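Local coordinates for protein beta-N-acetylhexosaminidase (Thermotoga neapolitana, PDB 5BZA) that probably hydrolyses terminal non-reducing N-acetyl-D-hexosamine residues from N-acetyl-beta-D-hexosaminides, as a thermostable glycoside hydrolase of family 3, at residues L176-A181 with H210-A215. Residues are numbered along the deposited sequence; the frame is centred on the assembly and turned at random.
Sequences LPTVNA and HVKYPA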
ATOM      1  N   LEU B 176     -22.750 -26.651   7.215  1.00 26.25           N
ATOM      2  CA  LEU B 176     -22.929 -26.125   8.555  1.00 22.48           C
ATOM      3  C   LEU B 176     -22.004 -26.905   9.490  1.00 23.26           C
ATOM      4  O   LEU B 176     -22.241 -28.077   9.754  1.00 23.74           O
ATOM      5  CB  LEU B 176     -24.404 -26.243   8.981  1.00 20.75           C
ATOM      6  CG  LEU B 176     -24.805 -25.778  10.389  1.00 19.43           C
ATOM      7  CD1 LEU B 176     -24.393 -24.318  10.538  1.00 13.85           C
ATOM      8  CD2 LEU B 176     -26.329 -25.982  10.653  1.00 16.56           C
ATOM      9  N   PRO B 177     -20.934 -26.258   9.988  1.00 21.28           N
ATOM     10  CA  PRO B 177     -20.058 -27.034  10.870  1.00 18.78           C
ATOM     11  C   PRO B 177     -20.708 -27.228  12.229  1.00 15.56           C
ATOM     12  O   PRO B 177     -21.708 -26.578  12.538  1.00 13.17           O
ATOM     13  CB  PRO B 177     -18.787 -26.171  10.966  1.00 19.18           C
ATOM     14  CG  PRO B 177     -18.911 -25.147   9.837  1.00 18.67           C
ATOM     15  CD  PRO B 177     -20.377 -24.918   9.705  1.00 17.47           C
ATOM     16  N   THR B 178     -20.129 -28.121  13.019  1.00 11.91           N
ATOM     17  CA  THR B 178     -20.604 -28.416  14.354  1.00 13.62           C
ATOM     18  C   THR B 178     -19.474 -28.340  15.377  1.00 13.66           C
ATOM     19  O   THR B 178     -18.378 -28.859  15.138  1.00 10.02           O
ATOM     20  CB  THR B 178     -21.265 -29.814  14.369  1.00 17.85           C
ATOM     21  OG1 THR B 178     -22.540 -29.715  13.720  1.00 18.40           O
ATOM     22  CG2 THR B 178     -21.454 -30.325  15.790  1.00 11.98           C
ATOM     23  N   VAL B 179     -19.716 -27.656  16.492  1.00 11.28           N
ATOM     24  CA  VAL B 179     -18.767 -27.665  17.624  1.00 12.99           C
ATOM     25  C   VAL B 179     -19.450 -28.378  18.798  1.00 13.52           C
ATOM     26  O   VAL B 179     -20.557 -28.008  19.182  1.00 11.40           O
ATOM     27  CB  VAL B 179     -18.327 -26.241  18.019  1.00 12.44           C
ATOM     28  CG1 VAL B 179     -17.758 -26.183  19.409  1.00  9.42           C
ATOM     29  CG2 VAL B 179     -17.323 -25.693  16.980  1.00 15.27           C
ATOM     30  N   ASN B 180     -18.812 -29.401  19.360  1.00 13.70           N
ATOM     31  CA  ASN B 180     -19.525 -30.261  20.337  1.00 17.54           C
ATOM     32  C   ASN B 180     -19.353 -29.793  21.753  1.00 17.01           C
ATOM     33  O   ASN B 180     -19.868 -30.426  22.678  1.00 14.14           O
ATOM     34  CB  ASN B 180     -19.016 -31.693  20.278  1.00 14.68           C
ATOM     35  CG  ASN B 180     -19.358 -32.360  19.005  1.00 21.52           C
ATOM     36  OD1 ASN B 180     -20.487 -32.249  18.495  1.00 21.33           O
ATOM     37  ND2 ASN B 180     -18.360 -33.020  18.428  1.00 21.50           N
ATOM     38  N   ALA B 181     -18.580 -28.728  21.933  1.00 13.77           N
ATOM     39  CA  ALA B 181     -18.278 -28.240  23.268  1.00 15.63           C
ATOM     40  C   ALA B 181     -19.541 -27.920  24.059  1.00 14.56           C
ATOM     41  O   ALA B 181     -20.505 -27.357  23.530  1.00 12.74           O
ATOM     42  CB  ALA B 181     -17.362 -26.967  23.182  1.00 16.42           C
ATOM     43  N   HIS B 210     -21.534 -18.978  11.662  1.00 12.85           N
ATOM     44  CA  HIS B 210     -22.548 -19.870  11.092  1.00 13.55           C
ATOM     45  C   HIS B 210     -22.183 -21.286  11.514  1.00 14.56           C
ATOM     46  O   HIS B 210     -21.760 -22.097  10.685  1.00 15.74           O
ATOM     47  CB  HIS B 210     -22.615 -19.828   9.558  1.00 11.97           C
ATOM     48  CG  HIS B 210     -22.995 -18.496   8.975  1.00 14.53           C
ATOM     49  ND1 HIS B 210     -23.811 -17.595   9.603  1.00 15.97           N
ATOM     50  CD2 HIS B 210     -22.636 -17.930   7.789  1.00 15.12           C
ATOM     51  CE1 HIS B 210     -23.956 -16.517   8.837  1.00 13.72           C
ATOM     52  NE2 HIS B 210     -23.248 -16.703   7.737  1.00 13.59           N
ATOM     53  N   VAL B 211     -22.243 -21.549  12.814  1.00 10.67           N
ATOM     54  CA  VAL B 211     -21.845 -22.839  13.321  1.00 11.99           C
ATOM     55  C   VAL B 211     -22.888 -23.287  14.336  1.00 12.20           C
ATOM     56  O   VAL B 211     -23.381 -22.475  15.130  1.00  7.87           O
ATOM     57  CB  VAL B 211     -20.434 -22.806  13.976  1.00 11.93           C
ATOM     58  CG1 VAL B 211     -20.178 -24.090  14.813  1.00 10.74           C
ATOM     59  CG2 VAL B 211     -19.345 -22.536  12.919  1.00 11.54           C
ATOM     60  N   LYS B 212     -23.205 -24.567  14.287  1.00  9.70           N
ATOM     61  CA  LYS B 212     -24.081 -25.202  15.278  1.00 13.18           C
ATOM     62  C   LYS B 212     -23.320 -25.736  16.497  1.00 13.62           C
ATOM     63  O   LYS B 212     -22.293 -26.429  16.358  1.00 11.49           O
ATOM     64  CB  LYS B 212     -24.875 -26.333  14.625  1.00 16.13           C
ATOM     65  CG  LYS B 212     -26.055 -26.833  15.425  1.00 17.46           C
ATOM     66  CD  LYS B 212     -26.963 -27.680  14.541  1.00 21.15           C
ATOM     67  CE  LYS B 212     -26.184 -28.620  13.601  1.00 21.30           C
ATOM     68  NZ  LYS B 212     -27.177 -29.462  12.810  1.00 23.51           N
ATOM     69  N   TYR B 213     -23.850 -25.405  17.685  1.00  9.50           N
ATOM     70  CA  TYR B 213     -23.334 -25.883  18.960  1.00 14.42           C
ATOM     71  C   TYR B 213     -24.366 -26.845  19.667  1.00 12.95           C
ATOM     72  O   TYR B 213     -25.071 -26.463  20.598  1.00 11.92           O
ATOM     73  CB  TYR B 213     -23.001 -24.674  19.833  1.00 11.22           C
ATOM     74  CG  TYR B 213     -22.021 -23.755  19.141  1.00 14.31           C
ATOM     75  CD1 TYR B 213     -22.455 -22.821  18.198  1.00 10.01           C
ATOM     76  CD2 TYR B 213     -20.659 -23.848  19.398  1.00 11.46           C
ATOM     77  CE1 TYR B 213     -21.542 -21.989  17.535  1.00 11.64           C
ATOM     78  CE2 TYR B 213     -19.747 -23.011  18.756  1.00 12.99           C
ATOM     79  CZ  TYR B 213     -20.195 -22.095  17.825  1.00 12.53           C
ATOM     80  OH  TYR B 213     -19.290 -21.275  17.186  1.00 11.05           O
ATOM     81  N   PRO B 214     -24.424 -28.106  19.214  1.00 12.97           N
ATOM     82  CA  PRO B 214     -25.495 -29.037  19.639  1.00 14.99           C
ATOM     83  C   PRO B 214     -25.673 -29.181  21.157  1.00 16.33           C
ATOM     84  O   PRO B 214     -26.816 -29.273  21.552  1.00 16.09           O
ATOM     85  CB  PRO B 214     -25.072 -30.370  19.023  1.00 17.42           C
ATOM     86  CG  PRO B 214     -24.271 -29.999  17.859  1.00 20.24           C
ATOM     87  CD  PRO B 214     -23.546 -28.702  18.197  1.00 14.50           C
ATOM     88  N   ALA B 215     -24.596 -29.164  21.957  1.00 13.67           N
ATOM     89  CA  ALA B 215     -24.682 -29.221  23.406  1.00 13.84           C
ATOM     90  C   ALA B 215     -25.390 -28.003  23.971  1.00 13.21           C
ATOM     91  O   ALA B 215     -25.671 -27.965  25.176  1.00 15.02           O
ATOM     92  CB  ALA B 215     -23.293 -29.338  24.031  1.00  9.12           C
TER
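Val-179 runs alongside Tyr-213, the two side chains heading in one direction, and its CB comes to 3.6 Å from ring atom CE2 of Tyr-213 in an oblique approach. Beta-branched valine has two methyls to spend: with CG1 anti to the backbone N (chi1 161°), Val-179 turns that methyl onto the CD2 and CE2 side of the ring and sends CG2 to Val-211 CG1, 3.9 Å away. Val-211 in turn puts CG1 over one face of the Tyr-213 ring, towards its rim, and CG2 on Pro-177. The tyrosine adds a polar tip: its OH is hydrogen-bonded to the carbonyl of Gly-164. Roughly at right angles to Val-211, the Pro-177 ring sets CG 4.1 Å from Val-211 CG2.

The backbones run roughly alongside each other and form a single parallel beta bridge at Thr-178 and Lys-212, with Lys-212 N bonded to Pro-177 O (3.1 Å) and Val-179 N to Lys-212 O (2.9 Å). The bridge joins two loops of the TIM-barrel domain that follow the neighbouring parallel strands 156-162 and 205-208. Prolines end the ladder on both flanks: Pro-177 CD faces His-210 O and Pro-214 CD faces Val-179 O, where a further parallel step would need an N-H.

Leu-176 crosses the Lys-212 chain at nearly a right angle, its CD2 4.0 Å from Lys-212 CE, while CD1 meets His-210 O at 3.4 Å. An alanine in place of Leu-176 would probably open a gap beside the aliphatic part of Lys-212, leave its chain freer to turn and uncover the His-210 carbonyl. Thr-178 lies along the same lysine, OG1 in van der Waals contact with CE next to the ammonium-bearing end, and its methyl CG2 packs 3.5 Å from Pro-214 CG.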